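Local coordinates for p800 reaction center core protein (Heliobacterium modesticaldum, PDB 5V8K), which forms the core of a symmetric, homodimeric photosynthetic reaction center, holding bacteriochlorophylls and carotenoid within the membrane and helping to bind a 4Fe-4S cluster, at residues L211-H214 and F215-V219; F540-R543 and G544-D547. All coordinates share one frame; numbering follows the deposited sequence.

In the fold
Interactions 1 and 2 show one principle at two depths of the same chain: a short stretch at or within a helix can contribute several contacts to a tetrapyrrole while keeping its own backbone bonds in order. Interaction 1 comes first, within helix 200-224 and near the centre of the chain; interaction 2 follows at 540-547, where helix 520-539 gives way to helix 543-560 at the edge facing the second subunit. Their centres are about 39 Å apart and their nearest atoms about 28 Å, without touching. The first meets a bacteriochlorophyll g where no other protein chain touches it, whereas the second binds an 8(1)-OH-chlorophyll aF at the dimer interface, with R543 near the iron-sulfur cluster.

Interaction 1: L211-H214 and F215-V219; sequences LAFH and FATVV. With GBF (Bacteriochlorophyll g), chain U.
L211 and F215 begin a run of successive i to i+4 backbone hydrogen bonds, from F215 N to L211 O through V218 N to H214 O, which keeps this turn of helix 200-224 regular. On one flank L211 lays CG against CE2 of the F215 ring, 3.6 Å away, beside helix 258-291, where F274 and M270 pack on these two residues and a further bacteriochlorophyll g touches both. Another flank faces this bacteriochlorophyll g. There H214 ND1 meets, in the plane of its ring, the water that coordinates the magnesium; ND1 lies 2.6 Å from the water oxygen, and the oxygen 2.3 Å from the metal. The same water donates to T217 OG1 at 2.9 Å. With OG1 set between the backbone N and the carbonyl carbon (chi1 64°), the T217 hydroxyl turns back to donate a hydrogen bond to H214 O, OG1 to O being 2.7 Å, well off the carbonyl axis at a C=O...OG1 angle of 118°. H214 O therefore accepts both this hydroxyl and the amide of V218. At the far side of the imidazole, H214 NE2 makes a weak, bent hydrogen bond of 3.0 Å to the ester carbonyl oxygen O1D of the pigment. F213 completes the surface, its ring corner CZ 3.5 Å from the methyl CMB and its CE2 near T217 CG2. The histidine thus holds the magnesium indirectly, through water: magnesium would probably polarise that water into a stronger donor, and the chain of water, hydroxyl and helix carbonyl may pass some of that polarisation to the backbone.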
ATOM      1  N   LEU A 211     -14.459  26.028 -12.229  1.00 41.15           N
ATOM      2  CA  LEU A 211     -13.293  25.600 -12.997  1.00 42.00           C
ATOM      3  C   LEU A 211     -13.209  24.072 -13.058  1.00 41.25           C
ATOM      4  O   LEU A 211     -12.869  23.498 -14.103  1.00 40.52           O
ATOM      5  CB  LEU A 211     -12.024  26.202 -12.399  1.00 39.58           C
ATOM      6  CG  LEU A 211     -10.755  25.958 -13.205  1.00 39.40           C
ATOM      7  CD1 LEU A 211     -10.781  26.816 -14.447  1.00 39.49           C
ATOM      8  CD2 LEU A 211      -9.551  26.270 -12.359  1.00 42.19           C
ATOM      9  N   ALA A 212     -13.551  23.396 -11.953  1.00 41.53           N
ATOM     10  CA  ALA A 212     -13.517  21.936 -11.930  1.00 42.36           C
ATOM     11  C   ALA A 212     -14.469  21.359 -12.965  1.00 44.24           C
ATOM     12  O   ALA A 212     -14.142  20.398 -13.663  1.00 40.78           O
ATOM     13  CB  ALA A 212     -13.876  21.417 -10.536  1.00 40.76           C
ATOM     14  N   PHE A 213     -15.654  21.946 -13.077  1.00 40.66           N
ATOM     15  CA  PHE A 213     -16.614  21.517 -14.078  1.00 41.37           C
ATOM     16  C   PHE A 213     -16.116  21.796 -15.492  1.00 41.32           C
ATOM     17  O   PHE A 213     -16.337  20.983 -16.398  1.00 44.21           O
ATOM     18  CB  PHE A 213     -17.954  22.192 -13.832  1.00 43.80           C
ATOM     19  CG  PHE A 213     -18.981  21.775 -14.795  1.00 46.95           C
ATOM     20  CD1 PHE A 213     -19.681  20.588 -14.631  1.00 49.20           C
ATOM     21  CD2 PHE A 213     -19.207  22.531 -15.901  1.00 47.90           C
ATOM     22  CE1 PHE A 213     -20.622  20.207 -15.571  1.00 50.41           C
ATOM     23  CE2 PHE A 213     -20.106  22.156 -16.845  1.00 50.19           C
ATOM     24  CZ  PHE A 213     -20.812  21.006 -16.706  1.00 47.47           C
ATOM     25  N   HIS A 214     -15.442  22.933 -15.702  1.00 39.27           N
ATOM     26  CA  HIS A 214     -14.782  23.198 -16.981  1.00 43.34           C
ATOM     27  C   HIS A 214     -13.753  22.115 -17.287  1.00 41.91           C
ATOM     28  O   HIS A 214     -13.692  21.595 -18.401  1.00 38.19           O
ATOM     29  CB  HIS A 214     -14.118  24.576 -16.939  1.00 39.49           C
ATOM     30  CG  HIS A 214     -15.051  25.732 -17.141  1.00 42.60           C
ATOM     31  ND1 HIS A 214     -16.180  25.661 -17.930  1.00 43.45           N
ATOM     32  CD2 HIS A 214     -15.009  27.002 -16.663  1.00 41.60           C
ATOM     33  CE1 HIS A 214     -16.791  26.836 -17.932  1.00 47.62           C
ATOM     34  NE2 HIS A 214     -16.095  27.670 -17.179  1.00 45.68           N
ATOM     35  N   PHE A 215     -12.939  21.751 -16.296  1.00 38.45           N
ATOM     36  CA  PHE A 215     -11.965  20.683 -16.493  1.00 37.37           C
ATOM     37  C   PHE A 215     -12.625  19.408 -16.995  1.00 40.95           C
ATOM     38  O   PHE A 215     -12.117  18.747 -17.915  1.00 38.03           O
ATOM     39  CB  PHE A 215     -11.221  20.371 -15.190  1.00 36.45           C
ATOM     40  CG  PHE A 215     -10.021  21.200 -14.929  1.00 36.10           C
ATOM     41  CD1 PHE A 215      -8.841  20.968 -15.632  1.00 35.88           C
ATOM     42  CD2 PHE A 215     -10.023  22.151 -13.928  1.00 37.44           C
ATOM     43  CE1 PHE A 215      -7.712  21.689 -15.365  1.00 37.88           C
ATOM     44  CE2 PHE A 215      -8.894  22.887 -13.653  1.00 36.15           C
ATOM     45  CZ  PHE A 215      -7.737  22.668 -14.365  1.00 39.53           C
ATOM     46  N   ALA A 216     -13.745  19.015 -16.369  1.00 38.19           N
ATOM     47  CA  ALA A 216     -14.447  17.817 -16.810  1.00 40.17           C
ATOM     48  C   ALA A 216     -14.947  17.962 -18.244  1.00 39.26           C
ATOM     49  O   ALA A 216     -14.857  17.011 -19.031  1.00 43.09           O
ATOM     50  CB  ALA A 216     -15.604  17.497 -15.861  1.00 40.92           C
ATOM     51  N   THR A 217     -15.474  19.136 -18.621  1.00 41.41           N
ATOM     52  CA  THR A 217     -15.900  19.280 -20.009  1.00 41.70           C
ATOM     53  C   THR A 217     -14.696  19.213 -20.947  1.00 45.08           C
ATOM     54  O   THR A 217     -14.820  18.740 -22.083  1.00 41.00           O
ATOM     55  CB  THR A 217     -16.698  20.576 -20.231  1.00 43.80           C
ATOM     56  OG1 THR A 217     -15.905  21.745 -19.995  1.00 42.11           O
ATOM     57  CG2 THR A 217     -17.892  20.606 -19.345  1.00 44.50           C
ATOM     58  N   VAL A 218     -13.523  19.635 -20.480  1.00 41.04           N
ATOM     59  CA  VAL A 218     -12.339  19.583 -21.322  1.00 40.35           C
ATOM     60  C   VAL A 218     -11.864  18.143 -21.496  1.00 40.51           C
ATOM     61  O   VAL A 218     -11.433  17.751 -22.588  1.00 42.83           O
ATOM     62  CB  VAL A 218     -11.233  20.489 -20.753  1.00 41.59           C
ATOM     63  CG1 VAL A 218      -9.893  20.228 -21.486  1.00 39.79           C
ATOM     64  CG2 VAL A 218     -11.633  21.950 -20.912  1.00 38.12           C
ATOM     65  N   VAL A 219     -11.890  17.352 -20.420  1.00 39.18           N
ATOM     66  CA  VAL A 219     -11.569  15.926 -20.509  1.00 38.22           C
ATOM     67  C   VAL A 219     -12.406  15.265 -21.602  1.00 40.49           C
ATOM     68  O   VAL A 219     -11.879  14.587 -22.492  1.00 38.66           O
ATOM     69  CB  VAL A 219     -11.773  15.244 -19.139  1.00 36.71           C
ATOM     70  CG1 VAL A 219     -11.762  13.697 -19.251  1.00 37.27           C
ATOM     71  CG2 VAL A 219     -10.679  15.650 -18.198  1.00 34.61           C
TER
HETATM   72 MG   GBF U1019     -19.015  25.001 -21.113  1.00 45.46          MG
HETATM   73  CHA GBF U1019     -19.118  28.443 -20.284  1.00 46.95           C
HETATM   74  CHB GBF U1019     -21.617  24.579 -19.110  1.00 52.26           C
HETATM   75  CHC GBF U1019     -19.411  21.964 -22.712  1.00 43.57           C
HETATM   76  CHD GBF U1019     -16.838  25.997 -23.820  1.00 44.50           C
HETATM   77  NA  GBF U1019     -19.961  26.158 -19.811  1.00 53.63           N
HETATM   78  C1A GBF U1019     -19.952  27.472 -19.520  1.00 46.71           C
HETATM   79  C2A GBF U1019     -20.900  28.022 -18.490  1.00 51.37           C
HETATM   80  C3A GBF U1019     -21.352  26.682 -17.893  1.00 53.43           C
HETATM   81  C4A GBF U1019     -20.959  25.749 -19.015  1.00 46.46           C
HETATM   82  CMA GBF U1019     -20.610  26.352 -16.596  1.00 52.00           C
HETATM   83  CAA GBF U1019     -22.094  28.851 -18.968  1.00 57.19           C
HETATM   84  CBA GBF U1019     -22.907  29.370 -17.789  1.00 65.76           C
HETATM   85  CGA GBF U1019     -22.429  30.724 -17.338  1.00 69.17           C
HETATM   86  O1A GBF U1019     -21.251  31.038 -17.429  1.00 70.77           O
HETATM   87  O2A GBF U1019     -23.240  31.422 -16.366  1.00 72.55           O
HETATM   88  NB  GBF U1019     -20.365  23.490 -20.933  1.00 44.90           N
HETATM   89  C1B GBF U1019     -21.335  23.434 -20.016  1.00 50.63           C
HETATM   90  C2B GBF U1019     -21.958  22.188 -20.075  1.00 50.13           C
HETATM   91  C3B GBF U1019     -21.331  21.472 -21.091  1.00 51.48           C
HETATM   92  C4B GBF U1019     -20.328  22.330 -21.595  1.00 50.83           C
HETATM   93  CMB GBF U1019     -23.105  21.741 -19.200  1.00 48.82           C
HETATM   94  CAB GBF U1019     -21.631  20.085 -21.543  1.00 53.06           C
HETATM   95  CBB GBF U1019     -22.413  19.188 -20.977  1.00 55.63           C
HETATM   96  NC  GBF U1019     -18.290  24.199 -22.852  1.00 50.62           N
HETATM   97  C1C GBF U1019     -18.500  22.962 -23.303  1.00 43.49           C
HETATM   98  C2C GBF U1019     -17.851  22.382 -24.507  1.00 51.04           C
HETATM   99  C3C GBF U1019     -17.174  23.660 -24.748  1.00 44.20           C
HETATM  100  C4C GBF U1019     -17.420  24.654 -23.797  1.00 46.15           C
HETATM  101  CMC GBF U1019     -16.877  21.294 -24.072  1.00 51.10           C
HETATM  102  CAC GBF U1019     -16.244  23.870 -25.887  1.00 43.72           C
HETATM  103  CBC GBF U1019     -15.971  22.811 -26.932  1.00 43.47           C
HETATM  104  ND  GBF U1019     -18.171  26.655 -21.931  1.00 47.72           N
HETATM  105  C1D GBF U1019     -17.329  27.020 -22.891  1.00 49.43           C
HETATM  106  C2D GBF U1019     -16.841  28.549 -23.087  1.00 46.35           C
HETATM  107  C3D GBF U1019     -17.645  28.915 -22.008  1.00 46.81           C
HETATM  108  C4D GBF U1019     -18.383  27.901 -21.345  1.00 46.76           C
HETATM  109  CMD GBF U1019     -15.910  29.275 -24.022  1.00 49.60           C
HETATM  110  CAD GBF U1019     -17.918  30.168 -21.281  1.00 52.77           C
HETATM  111  OBD GBF U1019     -17.569  31.395 -21.440  1.00 50.56           O
HETATM  112  CBD GBF U1019     -18.972  29.913 -20.257  1.00 55.28           C
HETATM  113  CGD GBF U1019     -18.537  30.496 -18.949  1.00 57.24           C
HETATM  114  O1D GBF U1019     -18.053  29.831 -18.026  1.00 46.60           O
HETATM  115  O2D GBF U1019     -18.653  31.934 -18.825  1.00 52.72           O
HETATM  116  CED GBF U1019     -18.545  32.533 -17.532  1.00 49.59           C
HETATM  117  C1  GBF U1019     -22.725  32.579 -15.708  1.00 73.03           C
HETATM  118  C2  GBF U1019     -23.320  32.700 -14.317  1.00 75.02           C
HETATM  119  C3  GBF U1019     -24.581  33.117 -14.156  1.00 81.71           C
HETATM  120  C4  GBF U1019     -25.410  33.465 -15.355  1.00 85.37           C
HETATM  121  C5  GBF U1019     -25.180  33.259 -12.778  1.00 86.06           C
HETATM  122  C6  GBF U1019     -25.270  31.937 -12.027  1.00 88.99           C
HETATM  123  C7  GBF U1019     -25.631  30.803 -12.966  1.00 92.74           C
HETATM  124  C8  GBF U1019     -25.459  29.529 -12.599  1.00 91.87           C
HETATM  125  C9  GBF U1019     -24.895  29.201 -11.247  1.00 88.44           C
HETATM  126  C10 GBF U1019     -25.807  28.431 -13.570  1.00 95.50           C
HETATM  127  C11 GBF U1019     -24.532  27.629 -13.819  1.00 96.29           C
HETATM  128  C12 GBF U1019     -24.847  26.353 -14.567  1.00 94.75           C
HETATM  129  C13 GBF U1019     -23.918  25.396 -14.620  1.00 86.19           C
HETATM  130  C14 GBF U1019     -22.607  25.629 -13.947  1.00 88.63           C
HETATM  131  C15 GBF U1019     -24.162  24.095 -15.349  1.00 77.72           C
HETATM  132  O   HOH W   1     -17.393  24.188 -19.679  1.00 42.06           O

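Interaction 2: F540-R543 and G544-D547; sequences FQYR and GSRD. With AOH (8(1)-OH-Chlorophyll aF), chain E.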
ATOM      1  N   PHE A 540      -0.442   6.594   9.587  1.00 35.28           N
ATOM      2  CA  PHE A 540      -0.872   5.665  10.611  1.00 37.46           C
ATOM      3  C   PHE A 540      -0.950   6.342  11.977  1.00 38.69           C
ATOM      4  O   PHE A 540      -0.340   7.394  12.231  1.00 36.64           O
ATOM      5  CB  PHE A 540       0.088   4.478  10.727  1.00 37.98           C
ATOM      6  CG  PHE A 540      -0.104   3.399   9.677  1.00 34.88           C
ATOM      7  CD1 PHE A 540      -0.645   3.686   8.449  1.00 35.49           C
ATOM      8  CD2 PHE A 540       0.293   2.110   9.939  1.00 35.41           C
ATOM      9  CE1 PHE A 540      -0.781   2.713   7.488  1.00 39.16           C
ATOM     10  CE2 PHE A 540       0.190   1.122   8.996  1.00 36.74           C
ATOM     11  CZ  PHE A 540      -0.362   1.398   7.767  1.00 36.26           C
ATOM     12  N   GLN A 541      -1.724   5.711  12.868  1.00 38.39           N
ATOM     13  CA  GLN A 541      -1.846   6.094  14.282  1.00 38.18           C
ATOM     14  C   GLN A 541      -0.559   5.820  15.052  1.00 38.28           C
ATOM     15  O   GLN A 541      -0.534   4.947  15.928  1.00 40.22           O
ATOM     16  CB  GLN A 541      -2.998   5.322  14.940  1.00 36.53           C
ATOM     17  CG  GLN A 541      -4.366   5.734  14.490  1.00 38.23           C
ATOM     18  CD  GLN A 541      -5.406   4.713  14.870  1.00 39.59           C
ATOM     19  OE1 GLN A 541      -5.342   4.156  15.953  1.00 40.13           O
ATOM     20  NE2 GLN A 541      -6.360   4.458  13.985  1.00 37.74           N
ATOM     21  N   TYR A 542       0.529   6.523  14.719  1.00 35.14           N
ATOM     22  CA  TYR A 542       1.828   6.192  15.286  1.00 35.80           C
ATOM     23  C   TYR A 542       2.702   7.430  15.506  1.00 37.95           C
ATOM     24  O   TYR A 542       3.930   7.318  15.599  1.00 36.80           O
ATOM     25  CB  TYR A 542       2.541   5.173  14.392  1.00 34.28           C
ATOM     26  CG  TYR A 542       2.358   3.747  14.878  1.00 38.62           C
ATOM     27  CD1 TYR A 542       3.136   3.238  15.894  1.00 34.86           C
ATOM     28  CD2 TYR A 542       1.403   2.916  14.310  1.00 41.42           C
ATOM     29  CE1 TYR A 542       2.956   1.968  16.376  1.00 38.00           C
ATOM     30  CE2 TYR A 542       1.201   1.623  14.778  1.00 44.13           C
ATOM     31  CZ  TYR A 542       1.989   1.143  15.799  1.00 44.20           C
ATOM     32  OH  TYR A 542       1.803  -0.142  16.261  1.00 43.48           O
ATOM     33  N   ARG A 543       2.092   8.604  15.645  1.00 37.10           N
ATOM     34  CA  ARG A 543       2.887   9.815  15.733  1.00 38.24           C
ATOM     35  C   ARG A 543       3.685   9.879  17.026  1.00 40.26           C
ATOM     36  O   ARG A 543       4.831  10.341  17.029  1.00 38.49           O
ATOM     37  CB  ARG A 543       1.993  11.023  15.622  1.00 37.50           C
ATOM     38  CG  ARG A 543       2.803  12.312  15.358  1.00 38.90           C
ATOM     39  CD  ARG A 543       3.140  13.062  16.644  1.00 40.33           C
ATOM     40  NE  ARG A 543       4.071  14.154  16.396  1.00 39.42           N
ATOM     41  CZ  ARG A 543       4.484  14.988  17.338  1.00 43.92           C
ATOM     42  NH1 ARG A 543       4.059  14.831  18.576  1.00 40.18           N
ATOM     43  NH2 ARG A 543       5.325  15.961  17.048  1.00 39.67           N
ATOM     44  N   GLY A 544       3.083   9.477  18.146  1.00 34.76           N
ATOM     45  CA  GLY A 544       3.809   9.484  19.403  1.00 35.85           C
ATOM     46  C   GLY A 544       5.030   8.590  19.393  1.00 35.64           C
ATOM     47  O   GLY A 544       6.082   8.945  19.937  1.00 38.19           O
ATOM     48  N   SER A 545       4.904   7.398  18.804  1.00 39.75           N
ATOM     49  CA  SER A 545       6.056   6.519  18.644  1.00 36.44           C
ATOM     50  C   SER A 545       7.225   7.263  18.005  1.00 36.32           C
ATOM     51  O   SER A 545       8.367   7.175  18.469  1.00 37.23           O
ATOM     52  CB  SER A 545       5.675   5.317  17.788  1.00 35.42           C
ATOM     53  OG  SER A 545       6.776   4.454  17.681  1.00 36.13           O
ATOM     54  N   ARG A 546       6.947   7.975  16.909  1.00 37.89           N
ATOM     55  CA  ARG A 546       7.980   8.669  16.157  1.00 37.50           C
ATOM     56  C   ARG A 546       8.588   9.837  16.936  1.00 38.85           C
ATOM     57  O   ARG A 546       9.796  10.072  16.870  1.00 38.97           O
ATOM     58  CB  ARG A 546       7.377   9.148  14.837  1.00 38.24           C
ATOM     59  CG  ARG A 546       7.080   7.990  13.879  1.00 37.85           C
ATOM     60  CD  ARG A 546       6.082   8.366  12.791  1.00 37.83           C
ATOM     61  NE  ARG A 546       6.227   9.724  12.270  1.00 37.86           N
ATOM     62  CZ  ARG A 546       5.232  10.596  12.156  1.00 39.97           C
ATOM     63  NH1 ARG A 546       5.473  11.820  11.708  1.00 39.14           N
ATOM     64  NH2 ARG A 546       3.996  10.287  12.508  1.00 37.17           N
ATOM     65  N   ASP A 547       7.774  10.584  17.681  1.00 38.79           N
ATOM     66  CA  ASP A 547       8.300  11.709  18.449  1.00 43.18           C
ATOM     67  C   ASP A 547       9.242  11.220  19.545  1.00 44.63           C
ATOM     68  O   ASP A 547      10.275  11.836  19.810  1.00 42.34           O
ATOM     69  CB  ASP A 547       7.132  12.497  19.025  1.00 39.83           C
ATOM     70  CG  ASP A 547       7.510  13.936  19.407  1.00 45.39           C
ATOM     71  OD1 ASP A 547       8.089  14.671  18.562  1.00 44.12           O
ATOM     72  OD2 ASP A 547       7.215  14.315  20.554  1.00 46.76           O
TER
HETATM   73  C1  AOH E1003      17.669   3.402  11.204  1.00 47.69           C
HETATM   74  C2  AOH E1003      17.207   3.820   9.834  1.00 43.77           C
HETATM   75  C3  AOH E1003      16.999   2.974   8.834  1.00 40.22           C
HETATM   76  C4  AOH E1003      17.226   1.523   8.984  1.00 35.77           C
HETATM   77  C5  AOH E1003      16.587   3.537   7.507  1.00 33.77           C
HETATM   78  C6  AOH E1003      17.791   3.731   6.592  1.00 38.27           C
HETATM   79  C7  AOH E1003      17.197   3.999   5.227  1.00 44.13           C
HETATM   80  C8  AOH E1003      17.954   4.206   4.156  1.00 43.77           C
HETATM   81  C9  AOH E1003      19.445   4.240   4.320  1.00 47.11           C
HETATM   82  C10 AOH E1003      17.296   4.540   2.841  1.00 43.13           C
HETATM   83  C11 AOH E1003      16.764   3.448   1.944  1.00 50.10           C
HETATM   84  C15 AOH E1003      15.889   2.053  -0.508  1.00 43.39           C
HETATM   85  C14 AOH E1003      15.486   4.334  -1.660  1.00 56.73           C
HETATM   86  C13 AOH E1003      15.928   3.548  -0.450  1.00 54.83           C
HETATM   87  C12 AOH E1003      16.328   4.168   0.676  1.00 56.17           C
HETATM   88  NB  AOH E1003      10.395   3.645   7.864  1.00 35.88           N
HETATM   89  ND  AOH E1003       8.609   4.255  11.461  1.00 32.47           N
HETATM   90  C1A AOH E1003      11.609   4.814  11.767  1.00 36.15           C
HETATM   91  C1B AOH E1003      11.683   3.873   7.530  1.00 32.89           C
HETATM   92  C1C AOH E1003       7.467   2.941   7.686  1.00 33.82           C
HETATM   93  C1D AOH E1003       7.335   4.096  11.845  1.00 36.17           C
HETATM   94  C2A AOH E1003      13.068   4.903  12.114  1.00 39.39           C
HETATM   95  C2B AOH E1003      11.926   3.667   6.174  1.00 36.56           C
HETATM   96  C2C AOH E1003       6.169   2.467   7.554  1.00 36.22           C
HETATM   97  C2D AOH E1003       7.182   4.404  13.185  1.00 35.12           C
HETATM   98  C3A AOH E1003      13.599   4.995  10.682  1.00 36.15           C
HETATM   99  C3B AOH E1003      10.698   3.254   5.668  1.00 32.83           C
HETATM  100  C3C AOH E1003       5.559   2.675   8.775  1.00 32.60           C
HETATM  101  C3D AOH E1003       8.449   4.761  13.636  1.00 36.75           C
HETATM  102  C4A AOH E1003      12.453   4.598   9.787  1.00 36.89           C
HETATM  103  C4B AOH E1003       9.798   3.222   6.731  1.00 36.33           C
HETATM  104  C4C AOH E1003       6.558   3.267   9.566  1.00 31.11           C
HETATM  105  C4D AOH E1003       9.331   4.627  12.566  1.00 30.98           C
HETATM  106  CAA AOH E1003      13.525   3.707  12.936  1.00 43.32           C
HETATM  107  CAB AOH E1003      10.591   2.996   4.241  1.00 33.38           C
HETATM  108  CAC AOH E1003       4.188   2.266   9.100  1.00 38.39           C
HETATM  109  CAD AOH E1003       9.318   5.013  14.819  1.00 39.00           C
HETATM  110  CBA AOH E1003      14.869   3.990  13.610  1.00 48.64           C
HETATM  111  CBB AOH E1003       9.511   2.930   3.522  1.00 32.55           C
HETATM  112  CBC AOH E1003       3.344   3.327   9.726  1.00 26.92           C
HETATM  113  CBD AOH E1003      10.722   5.190  14.337  1.00 40.99           C
HETATM  114  CED AOH E1003      11.478   8.977  14.185  1.00 34.67           C
HETATM  115  CGA AOH E1003      16.032   3.316  12.945  1.00 52.74           C
HETATM  116  CGD AOH E1003      11.227   6.568  14.681  1.00 40.06           C
HETATM  117  CHA AOH E1003      10.652   4.940  12.889  1.00 36.43           C
HETATM  118  CHB AOH E1003      12.709   4.330   8.503  1.00 32.33           C
HETATM  119  CHC AOH E1003       8.397   2.868   6.570  1.00 32.61           C
HETATM  120  CHD AOH E1003       6.266   3.623  10.942  1.00 28.53           C
HETATM  121  CMA AOH E1003      14.072   6.395  10.315  1.00 39.10           C
HETATM  122  CMB AOH E1003      13.208   3.850   5.395  1.00 30.58           C
HETATM  123  CMC AOH E1003       5.552   1.824   6.344  1.00 31.12           C
HETATM  124  CMD AOH E1003       5.870   4.361  13.916  1.00 34.23           C
HETATM  125  NA  AOH E1003      11.309   4.590  10.491  1.00 39.73           N
HETATM  126  NC  AOH E1003       7.706   3.460   8.897  1.00 37.80           N
HETATM  127  O1  AOH E1003       4.202   1.136  10.008  1.00 44.92           O
HETATM  128  O1A AOH E1003      15.989   2.142  12.598  1.00 58.98           O
HETATM  129  O1D AOH E1003      11.958   6.762  15.637  1.00 42.57           O
HETATM  130  O2A AOH E1003      16.856   4.109  12.133  1.00 57.00           O
HETATM  131  O2D AOH E1003      10.864   7.707  13.872  1.00 34.59           O
HETATM  132  OBD AOH E1003       8.774   5.386  15.916  1.00 42.41           O
HETATM  133 MG   AOH E1003       9.500   4.194   9.633  1.00 38.84          MG
HETATM  134  O   HOH W   2       2.386   8.040  12.339  1.00 43.62           O
HETATM  135  O   HOH W   3       9.061   6.457   9.032  1.00 40.58           O
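Side chains of Y542 and S545, and of R543 and D547, meet in a local contact at the start of helix 543-560, just after the short link from helix 520-539. Y542 is the N-cap residue; its carbonyl takes a weak bond from R546 N, and D547 N binds R543 O at 3.0 Å in the carbonyl plane. S545 CB touches the Y542 ring at its edge, CD1 to CB 3.8 Å, while the phenol OH is bonded to D439 O of the second subunit. Turned away from its own amide nitrogen (chi1 -178°), S545 OG donates to the keto oxygen OBD of the chlorophyll at 2.8 Å; R398 of the second subunit also binds this pigment, whose magnesium carries a water. R543 bends at chi2 (-94°) and runs alongside D547 in the same direction. Guanidinium and carboxylate stack with planes 19° apart, OD1 over one face and 3.4 Å from NH2, so charge alone attracts them. The N-H groups serve instead A572 O and L573 O, and D547 OD2 meets W408 of the second subunit. Removing the guanidinium by an alanine here would probably leave those two carbonyls without their donor and D547 without its stacked countercharge. R546 crosses R543 at about a right angle, resting NH2 3.4 Å from R543 CA and binding a water that donates to F540 O. At the other end of the link, F540 CD2 lies 3.3 Å from the pigment's CBC. A helix start that touches a pigment on one side and brings the R543 side chain about 6 Å from the iron-sulfur cluster, against the partner subunit, is consistent with the core of a homodimeric reaction center of the PsaA/PsaB family.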